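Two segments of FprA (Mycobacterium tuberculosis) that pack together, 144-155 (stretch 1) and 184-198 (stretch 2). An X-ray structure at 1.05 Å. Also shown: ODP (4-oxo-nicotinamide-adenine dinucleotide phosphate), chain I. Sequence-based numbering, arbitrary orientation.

Stretch 1 (144-155) DLSGARAVVIGN
Stretch 2 (184-198) ESLRPRGIQEVVIVG

Two neighbouring parallel strands in a nucleotide-binding protein illustrate how one backbone ladder can serve two differently furnished faces. The chain enters through a loop in which Asp144 OD1 accepts from Ser146 N (2.9 Å). Leu145 (chi1 m, chi2 t) points toward the second stretch, and its CD1 lies 3.6 Å from Leu186 CD2; a type I turn then runs from Leu186 to Arg189, which has positive phi. Water 1 donates to Leu145 O and Ser185 O and accepts from Gly190 N. Gly190 suits this tight approach: a CB would lie 2.5 Å from Leu145 O.

Ala148 O then receives both Gln192 N (2.8 Å) and Glu193 N (3.2 Å), launching the strands 149-153 and 193-197. They run parallel at 20°, extended (phi -95 to -148°, psi 112 to 148°), pairing Arg149 with Glu193 through Ile153 with Val197, CA atoms 4.8 to 5.0 Å apart.

Side chains alternate. Arg149 (t, t, m) shares a face with Val151 and Ile153; its NE forms a salt bridge with Glu193 OE2 (2.8 Å). Ala150 N donates to Glu193 O (2.9 Å), and Val195 N to Ala150 O (2.9 Å); on the other face, small Ala150 leaves its CB 4.1 Å from Ile191 CD1. Val151 CG1 meets Val197 CG2 at 3.8 Å. Val152 N reaches Val195 O (2.8 Å) and Val197 N reaches Val152 O (2.8 Å), while Val152 (t), on the face of Ala150, sets CG2 3.6 Å from Val194 CG1. Ile153 (m, m) brings CD1 4.0 Å from Val197 CB.

Gly154 N closes the series on Val197 O (2.9 Å); at phi/psi 124/159, this residue adopts angles that require glycine. Asn155 (chi1 -85°) links through water 3 to Ile196 O, while its backbone N donates to ODP O3B (2.9 Å). Altogether 937 Å² is buried.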

# COMPACT_ATOMS: atom_id res chain seq x y z
N ASP A 144 -9.29 14.84 12.61
CA ASP A 144 -9.28 15.34 13.98
C ASP A 144 -8.84 14.20 14.89
O ASP A 144 -9.54 13.19 15.02
CB ASP A 144 -10.68 15.84 14.34
CG ASP A 144 -10.77 16.45 15.73
OD1 ASP A 144 -9.84 16.33 16.53
OD2 ASP A 144 -11.82 17.04 16.06
N LEU A 145 -7.67 14.36 15.50
CA LEU A 145 -7.07 13.37 16.36
C LEU A 145 -7.16 13.77 17.82
O LEU A 145 -6.43 13.25 18.65
CB LEU A 145 -5.62 13.12 15.95
CG LEU A 145 -5.45 12.70 14.50
CD1 LEU A 145 -3.98 12.40 14.22
CD2 LEU A 145 -6.31 11.50 14.18
N SER A 146 -8.10 14.64 18.16
CA SER A 146 -8.21 15.16 19.53
C SER A 146 -9.11 14.35 20.45
O SER A 146 -9.10 14.58 21.65
CB SER A 146 -8.69 16.62 19.52
OG SER A 146 -10.04 16.72 19.13
N GLY A 147 -9.91 13.43 19.91
CA GLY A 147 -10.83 12.67 20.72
C GLY A 147 -10.16 11.51 21.40
O GLY A 147 -9.23 10.90 20.86
N ALA A 148 -10.69 11.10 22.53
CA ALA A 148 -10.07 10.09 23.33
C ALA A 148 -10.03 8.69 22.77
O ALA A 148 -9.16 7.93 23.16
CB ALA A 148 -10.69 10.07 24.74
N ARG A 149 -10.98 8.32 21.94
CA ARG A 149 -11.02 6.94 21.44
C ARG A 149 -11.08 6.91 19.91
O ARG A 149 -11.91 7.60 19.30
CB ARG A 149 -12.19 6.13 21.98
CG ARG A 149 -12.18 4.68 21.49
CD ARG A 149 -13.26 3.79 22.05
NE ARG A 149 -13.05 3.54 23.48
CZ ARG A 149 -13.82 4.03 24.47
NH1 ARG A 149 -14.89 4.78 24.23
NH2 ARG A 149 -13.51 3.77 25.72
N ALA A 150 -10.20 6.09 19.35
CA ALA A 150 -10.25 5.77 17.93
C ALA A 150 -10.56 4.28 17.79
O ALA A 150 -10.14 3.47 18.61
CB ALA A 150 -8.93 6.09 17.27
N VAL A 151 -11.26 3.93 16.72
CA VAL A 151 -11.57 2.55 16.38
C VAL A 151 -10.99 2.27 15.01
O VAL A 151 -11.18 3.03 14.08
CB VAL A 151 -13.07 2.34 16.41
CG1 VAL A 151 -13.44 0.96 15.89
CG2 VAL A 151 -13.61 2.52 17.84
N VAL A 152 -10.28 1.15 14.92
CA VAL A 152 -9.70 0.66 13.68
C VAL A 152 -10.36 -0.66 13.35
O VAL A 152 -10.36 -1.58 14.15
CB VAL A 152 -8.18 0.48 13.79
CG1 VAL A 152 -7.61 -0.06 12.48
CG2 VAL A 152 -7.50 1.80 14.15
N ILE A 153 -10.94 -0.74 12.17
CA ILE A 153 -11.59 -1.97 11.70
C ILE A 153 -10.61 -2.78 10.86
O ILE A 153 -10.03 -2.23 9.94
CB ILE A 153 -12.84 -1.68 10.88
CG1 ILE A 153 -13.79 -0.70 11.57
CG2 ILE A 153 -13.54 -2.98 10.50
CD1 ILE A 153 -14.29 -1.11 12.93
N GLY A 154 -10.43 -4.05 11.19
CA GLY A 154 -9.63 -4.95 10.40
C GLY A 154 -8.53 -5.61 11.21
O GLY A 154 -8.13 -5.12 12.26
N ASN A 155 -8.05 -6.73 10.70
CA ASN A 155 -7.03 -7.54 11.35
C ASN A 155 -5.87 -7.88 10.43
O ASN A 155 -5.32 -8.97 10.50
CB ASN A 155 -7.64 -8.83 11.94
CG ASN A 155 -8.27 -8.70 13.34
OD1 ASN A 155 -8.73 -9.73 13.82
ND2 ASN A 155 -8.29 -7.53 13.95
N GLU A 184 2.34 17.21 13.68
CA GLU A 184 1.71 18.33 14.37
C GLU A 184 0.39 17.91 15.02
O GLU A 184 0.11 18.28 16.18
CB GLU A 184 1.47 19.45 13.40
CG GLU A 184 2.75 20.14 12.95
CD GLU A 184 2.54 21.16 11.84
OE1 GLU A 184 1.56 21.05 11.08
OE2 GLU A 184 3.35 22.12 11.74
N SER A 185 -0.42 17.12 14.30
CA SER A 185 -1.69 16.66 14.84
C SER A 185 -1.57 15.63 15.95
O SER A 185 -2.48 15.49 16.76
CB SER A 185 -2.54 16.08 13.73
OG SER A 185 -2.85 17.08 12.80
N LEU A 186 -0.46 14.90 15.93
CA LEU A 186 -0.21 13.85 16.89
C LEU A 186 0.43 14.36 18.17
O LEU A 186 0.34 13.70 19.22
CB LEU A 186 0.67 12.76 16.27
CG LEU A 186 -0.04 11.94 15.21
CD1 LEU A 186 0.97 11.18 14.40
CD2 LEU A 186 -1.08 11.00 15.85
N ARG A 187 1.06 15.55 18.13
CA ARG A 187 1.76 16.03 19.32
C ARG A 187 0.87 16.17 20.55
O ARG A 187 1.36 15.90 21.64
CB ARG A 187 2.49 17.33 19.01
CG ARG A 187 3.78 17.08 18.21
CD ARG A 187 4.92 17.99 18.51
NE ARG A 187 5.97 17.95 17.49
CZ ARG A 187 7.16 17.38 17.65
NH1 ARG A 187 7.49 16.74 18.78
NH2 ARG A 187 8.04 17.46 16.67
N PRO A 188 -0.36 16.64 20.44
CA PRO A 188 -1.20 16.75 21.67
C PRO A 188 -1.56 15.43 22.36
O PRO A 188 -2.08 15.46 23.50
CB PRO A 188 -2.47 17.46 21.17
CG PRO A 188 -2.03 18.17 19.92
CD PRO A 188 -1.02 17.25 19.28
N ARG A 189 -1.34 14.29 21.71
CA ARG A 189 -1.57 12.93 22.29
C ARG A 189 -3.02 12.74 22.69
O ARG A 189 -3.32 12.19 23.76
CB ARG A 189 -0.67 12.67 23.49
CG ARG A 189 0.81 12.75 23.16
CD ARG A 189 1.69 12.38 24.28
NE ARG A 189 2.05 10.98 24.25
CZ ARG A 189 3.12 10.49 24.88
NH1 ARG A 189 3.90 11.29 25.58
NH2 ARG A 189 3.41 9.20 24.81
N GLY A 190 -3.94 13.15 21.82
CA GLY A 190 -5.36 13.21 22.16
C GLY A 190 -5.96 11.84 22.37
O GLY A 190 -6.73 11.60 23.30
N ILE A 191 -5.57 10.93 21.52
CA ILE A 191 -6.12 9.59 21.58
C ILE A 191 -5.51 8.83 22.75
O ILE A 191 -4.30 8.73 22.88
CB ILE A 191 -5.90 8.87 20.24
CG1 ILE A 191 -6.77 9.52 19.18
CG2 ILE A 191 -6.17 7.39 20.39
CD1 ILE A 191 -6.36 9.20 17.84
N GLN A 192 -6.38 8.29 23.59
CA GLN A 192 -5.96 7.52 24.75
C GLN A 192 -6.16 6.03 24.54
O GLN A 192 -5.57 5.25 25.24
CB GLN A 192 -6.75 7.96 25.99
CG GLN A 192 -6.53 9.44 26.36
CD GLN A 192 -5.14 9.74 26.84
OE1 GLN A 192 -4.37 8.84 27.23
NE2 GLN A 192 -4.80 11.03 26.83
N GLU A 193 -7.02 5.65 23.60
CA GLU A 193 -7.32 4.25 23.36
C GLU A 193 -7.63 4.05 21.89
O GLU A 193 -8.40 4.82 21.31
CB GLU A 193 -8.54 3.78 24.17
CG GLU A 193 -8.91 2.33 23.97
CD GLU A 193 -9.99 1.87 24.94
OE1 GLU A 193 -9.65 1.56 26.08
OE2 GLU A 193 -11.17 1.83 24.55
N VAL A 194 -7.03 3.02 21.30
CA VAL A 194 -7.41 2.54 19.99
C VAL A 194 -7.96 1.14 20.17
O VAL A 194 -7.31 0.30 20.76
CB VAL A 194 -6.21 2.49 19.01
CG1 VAL A 194 -6.63 1.89 17.69
CG2 VAL A 194 -5.63 3.87 18.79
N VAL A 195 -9.14 0.91 19.64
CA VAL A 195 -9.75 -0.41 19.66
C VAL A 195 -9.67 -0.98 18.24
O VAL A 195 -10.19 -0.39 17.30
CB VAL A 195 -11.21 -0.39 20.12
CG1 VAL A 195 -11.72 -1.80 20.25
CG2 VAL A 195 -11.32 0.36 21.45
N ILE A 196 -8.95 -2.08 18.09
CA ILE A 196 -8.79 -2.80 16.81
C ILE A 196 -9.83 -3.90 16.80
O ILE A 196 -9.84 -4.78 17.65
CB ILE A 196 -7.40 -3.38 16.70
CG1 ILE A 196 -6.36 -2.28 16.77
CG2 ILE A 196 -7.26 -4.18 15.40
CD1 ILE A 196 -4.96 -2.76 16.82
N VAL A 197 -10.70 -3.85 15.80
CA VAL A 197 -11.91 -4.66 15.75
C VAL A 197 -11.84 -5.61 14.55
O VAL A 197 -11.90 -5.18 13.40
CB VAL A 197 -13.15 -3.75 15.64
CG1 VAL A 197 -14.42 -4.55 15.67
CG2 VAL A 197 -13.15 -2.71 16.74
N GLY A 198 -11.73 -6.91 14.85
CA GLY A 198 -11.66 -7.97 13.86
C GLY A 198 -12.96 -8.72 13.78
O GLY A 198 -13.49 -9.13 14.80
O1X ODP I . -12.13 -11.74 7.81
P2B ODP I . -11.02 -11.26 6.93
O2X ODP I . -9.76 -12.11 7.01
O3X ODP I . -11.45 -11.03 5.49
O2B ODP I . -10.65 -9.82 7.57
C2B ODP I . -9.93 -8.83 6.85
C3B ODP I . -8.49 -8.64 7.28
O3B ODP I . -8.39 -8.74 8.70
C1B ODP I . -10.51 -7.49 7.14
N9A ODP I . -11.78 -7.19 6.54
C8A ODP I . -12.12 -7.17 5.21
N7A ODP I . -13.36 -6.77 5.02
C5A ODP I . -13.88 -6.51 6.27
C4A ODP I . -12.89 -6.78 7.22
N3A ODP I . -13.02 -6.62 8.56
C2A ODP I . -14.24 -6.19 8.94
N1A ODP I . -15.26 -5.89 8.08
C6A ODP I . -15.09 -6.05 6.74
N6A ODP I . -16.10 -5.68 5.94
O4B ODP I . -9.53 -6.60 6.64
C4B ODP I . -8.24 -7.19 6.89
C5B ODP I . -7.39 -7.05 5.65
O5B ODP I . -6.09 -7.46 5.98
PA ODP I . -5.02 -7.67 4.81
O1A ODP I . -3.80 -8.20 5.42
O2A ODP I . -5.61 -8.41 3.67
O3 ODP I . -4.83 -6.18 4.27
PN ODP I . -3.95 -4.91 4.81
O1N ODP I . -3.94 -4.86 6.29
O2N ODP I . -4.48 -3.78 4.02
O5D ODP I . -2.49 -5.28 4.36
C5D ODP I . -2.19 -5.37 2.94
C4D ODP I . -0.92 -6.17 2.77
O4D ODP I . 0.23 -5.42 3.12
C1D ODP I . 1.00 -6.15 4.08
C2D ODP I . 0.04 -7.09 4.70
O2D ODP I . 0.60 -8.08 5.47
C3D ODP I . -0.90 -7.44 3.61
O3D ODP I . -0.36 -8.52 2.88
N1N ODP I . 1.81 -5.31 4.88
C2N ODP I . 2.95 -5.88 5.48
C3N ODP I . 3.51 -5.25 6.54
C7N ODP I . 4.72 -5.99 7.13
N7N ODP I . 5.27 -5.42 8.17
O7N ODP I . 5.06 -7.07 6.60
C4N ODP I . 3.00 -4.07 7.11
O99 ODP I . 3.48 -3.51 8.15
C5N ODP I . 1.79 -3.51 6.49
C6N ODP I . 1.21 -4.17 5.38
O HOH W 1 -3.39 13.87 18.90
O HOH W 2 -11.77 1.94 27.66
O HOH W 3 -8.78 -7.44 16.81